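Local atomic coordinates of nigerythrin (Desulfovibrio vulgaris subsp. vulgaris, PDB entry 1YUZ), a protein that shows NADH peroxidase activity in vitro and carries a diiron centre and a rubredoxin-like iron centre in each subunit of a homodimer. Residues K52-Q57 / R64-T69. Residues are numbered along the deposited sequence; the frame is centred on the assembly and turned at random.
Sequences KAAREQ and RLFEAT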
loop_
_atom_site.group_PDB
_atom_site.type_symbol
_atom_site.label_atom_id
_atom_site.label_comp_id
_atom_site.label_asym_id
_atom_site.label_seq_id
_atom_site.Cartn_x
_atom_site.Cartn_y
_atom_site.Cartn_z
ATOM N N LYS B 52 19.852 4.889 -3.400
ATOM C CA LYS B 52 21.255 4.857 -3.023
ATOM C C LYS B 52 21.424 4.117 -1.701
ATOM O O LYS B 52 22.345 3.314 -1.543
ATOM C CB LYS B 52 21.794 6.282 -2.912
ATOM C CG LYS B 52 23.273 6.369 -2.573
ATOM C CD LYS B 52 23.784 7.789 -2.749
ATOM C CE LYS B 52 25.218 7.935 -2.266
ATOM N NZ LYS B 52 25.314 7.764 -0.791
ATOM N N ALA B 53 20.526 4.376 -0.758
ATOM C CA ALA B 53 20.586 3.718 0.542
ATOM C C ALA B 53 20.314 2.221 0.405
ATOM O O ALA B 53 20.981 1.402 1.035
ATOM C CB ALA B 53 19.580 4.351 1.498
ATOM N N ALA B 54 19.336 1.864 -0.425
ATOM C CA ALA B 54 18.995 0.460 -0.631
ATOM C C ALA B 54 20.202 -0.322 -1.143
ATOM O O ALA B 54 20.470 -1.432 -0.681
ATOM C CB ALA B 54 17.835 0.338 -1.615
ATOM N N ARG B 55 20.928 0.253 -2.096
ATOM C CA ARG B 55 22.105 -0.418 -2.634
ATOM C C ARG B 55 23.154 -0.616 -1.549
ATOM O O ARG B 55 23.759 -1.684 -1.449
ATOM C CB ARG B 55 22.694 0.381 -3.803
ATOM C CG ARG B 55 21.879 0.253 -5.079
ATOM C CD ARG B 55 22.463 1.041 -6.240
ATOM N NE ARG B 55 21.641 0.891 -7.439
ATOM C CZ ARG B 55 21.568 -0.219 -8.168
ATOM N NH1 ARG B 55 22.279 -1.291 -7.835
ATOM N NH2 ARG B 55 20.770 -0.265 -9.225
ATOM N N GLU B 56 23.371 0.407 -0.733
ATOM C CA GLU B 56 24.353 0.308 0.339
ATOM C C GLU B 56 23.927 -0.760 1.339
ATOM O O GLU B 56 24.762 -1.462 1.910
ATOM C CB GLU B 56 24.485 1.647 1.066
ATOM C CG GLU B 56 24.810 2.822 0.169
ATOM C CD GLU B 56 24.865 4.127 0.934
ATOM O OE1 GLU B 56 23.915 4.406 1.694
ATOM O OE2 GLU B 56 25.852 4.875 0.774
ATOM N N GLN B 57 22.618 -0.885 1.537
ATOM C CA GLN B 57 22.085 -1.846 2.493
ATOM C C GLN B 57 21.972 -3.266 1.942
ATOM O O GLN B 57 21.515 -4.170 2.639
ATOM C CB GLN B 57 20.726 -1.364 3.003
ATOM C CG GLN B 57 20.819 -0.120 3.878
ATOM C CD GLN B 57 19.462 0.386 4.340
ATOM O OE1 GLN B 57 18.607 -0.395 4.759
ATOM N NE2 GLN B 57 19.266 1.697 4.281
ATOM N N ARG B 64 16.609 -0.807 -7.467
ATOM C CA ARG B 64 16.154 -0.662 -8.842
ATOM C C ARG B 64 14.703 -0.197 -8.887
ATOM O O ARG B 64 14.324 0.567 -9.773
ATOM C CB ARG B 64 16.324 -1.979 -9.608
ATOM C CG ARG B 64 17.780 -2.309 -9.921
ATOM C CD ARG B 64 17.915 -3.492 -10.873
ATOM N NE ARG B 64 17.719 -4.790 -10.230
ATOM C CZ ARG B 64 16.642 -5.553 -10.378
ATOM N NH1 ARG B 64 15.639 -5.160 -11.150
ATOM N NH2 ARG B 64 16.574 -6.725 -9.762
ATOM N N LEU B 65 13.891 -0.650 -7.934
ATOM C CA LEU B 65 12.499 -0.227 -7.894
ATOM C C LEU B 65 12.435 1.269 -7.573
ATOM O O LEU B 65 11.669 2.007 -8.187
ATOM C CB LEU B 65 11.716 -1.025 -6.848
ATOM C CG LEU B 65 10.262 -0.571 -6.654
ATOM C CD1 LEU B 65 9.507 -0.597 -7.983
ATOM C CD2 LEU B 65 9.584 -1.469 -5.632
ATOM N N PHE B 66 13.238 1.721 -6.615
ATOM C CA PHE B 66 13.250 3.140 -6.269
ATOM C C PHE B 66 13.735 3.970 -7.454
ATOM O O PHE B 66 13.229 5.061 -7.702
ATOM C CB PHE B 66 14.149 3.397 -5.053
ATOM C CG PHE B 66 13.497 3.086 -3.730
ATOM C CD1 PHE B 66 14.136 2.274 -2.799
ATOM C CD2 PHE B 66 12.259 3.634 -3.401
ATOM C CE1 PHE B 66 13.554 2.014 -1.559
ATOM C CE2 PHE B 66 11.673 3.377 -2.161
ATOM C CZ PHE B 66 12.322 2.568 -1.245
ATOM N N GLU B 67 14.710 3.448 -8.191
ATOM C CA GLU B 67 15.237 4.161 -9.347
ATOM C C GLU B 67 14.189 4.236 -10.451
ATOM O O GLU B 67 14.028 5.274 -11.093
ATOM C CB GLU B 67 16.513 3.475 -9.837
ATOM C CG GLU B 67 17.626 3.567 -8.808
ATOM C CD GLU B 67 18.791 2.633 -9.075
ATOM O OE1 GLU B 67 18.656 1.706 -9.901
ATOM O OE2 GLU B 67 19.845 2.822 -8.431
ATOM N N ALA B 68 13.462 3.144 -10.658
ATOM C CA ALA B 68 12.421 3.118 -11.672
ATOM C C ALA B 68 11.307 4.085 -11.284
ATOM O O ALA B 68 10.790 4.817 -12.123
ATOM C CB ALA B 68 11.861 1.707 -11.816
ATOM N N THR B 69 10.949 4.103 -10.004
ATOM C CA THR B 69 9.880 4.985 -9.555
ATOM C C THR B 69 10.306 6.453 -9.612
ATOM O O THR B 69 9.499 7.324 -9.931
ATOM C CB THR B 69 9.397 4.607 -8.145
ATOM O OG1 THR B 69 9.151 3.193 -8.097
ATOM C CG2 THR B 69 8.091 5.319 -7.833
#
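R55 NE donates to E67 OE2 at 2.8 Å, an almost straight bond and one half of a two-pronged salt bridge; R55 NH2 reaches E67 OE1 at 3.0 Å to complete it. The pair ties together the antiparallel helices 29-56 and 60-87, a helical hairpin of the ferritin-like four-helix bundle, close to the short turn that joins them. The arginine presents its NE side edge-on, and each carboxylate oxygen is met on its syn side. Both oxygens lie near the guanidinium plane, yet the two flat groups are twisted 31° apart, and the side chains cross at about a right angle. R55 gets there with CG anti to its carbonyl carbon (chi1 -75°) and a fully extended chain from CG to NE. Two bonds to two different oxygens restrict rotation of both end groups. Beside the bridge, R64 CG packs 3.7 Å from R55 NH2, while the bent chain of R64 carries its own guanidinium away to E60, the backbone carbonyl of D169 and the C-terminal carboxylate at Y202. Deeper in the bundle the contact between the segments is apolar: F66 meets the rings of F50 and Y156, and its side chain lies about 10 Å from the ferrous ion of the diiron site. Where the axes of 52-56 and 64-69 come within 9.4 Å, A54 CB sits at the edge of that phenyl ring, 4.3 Å from F66 CD1.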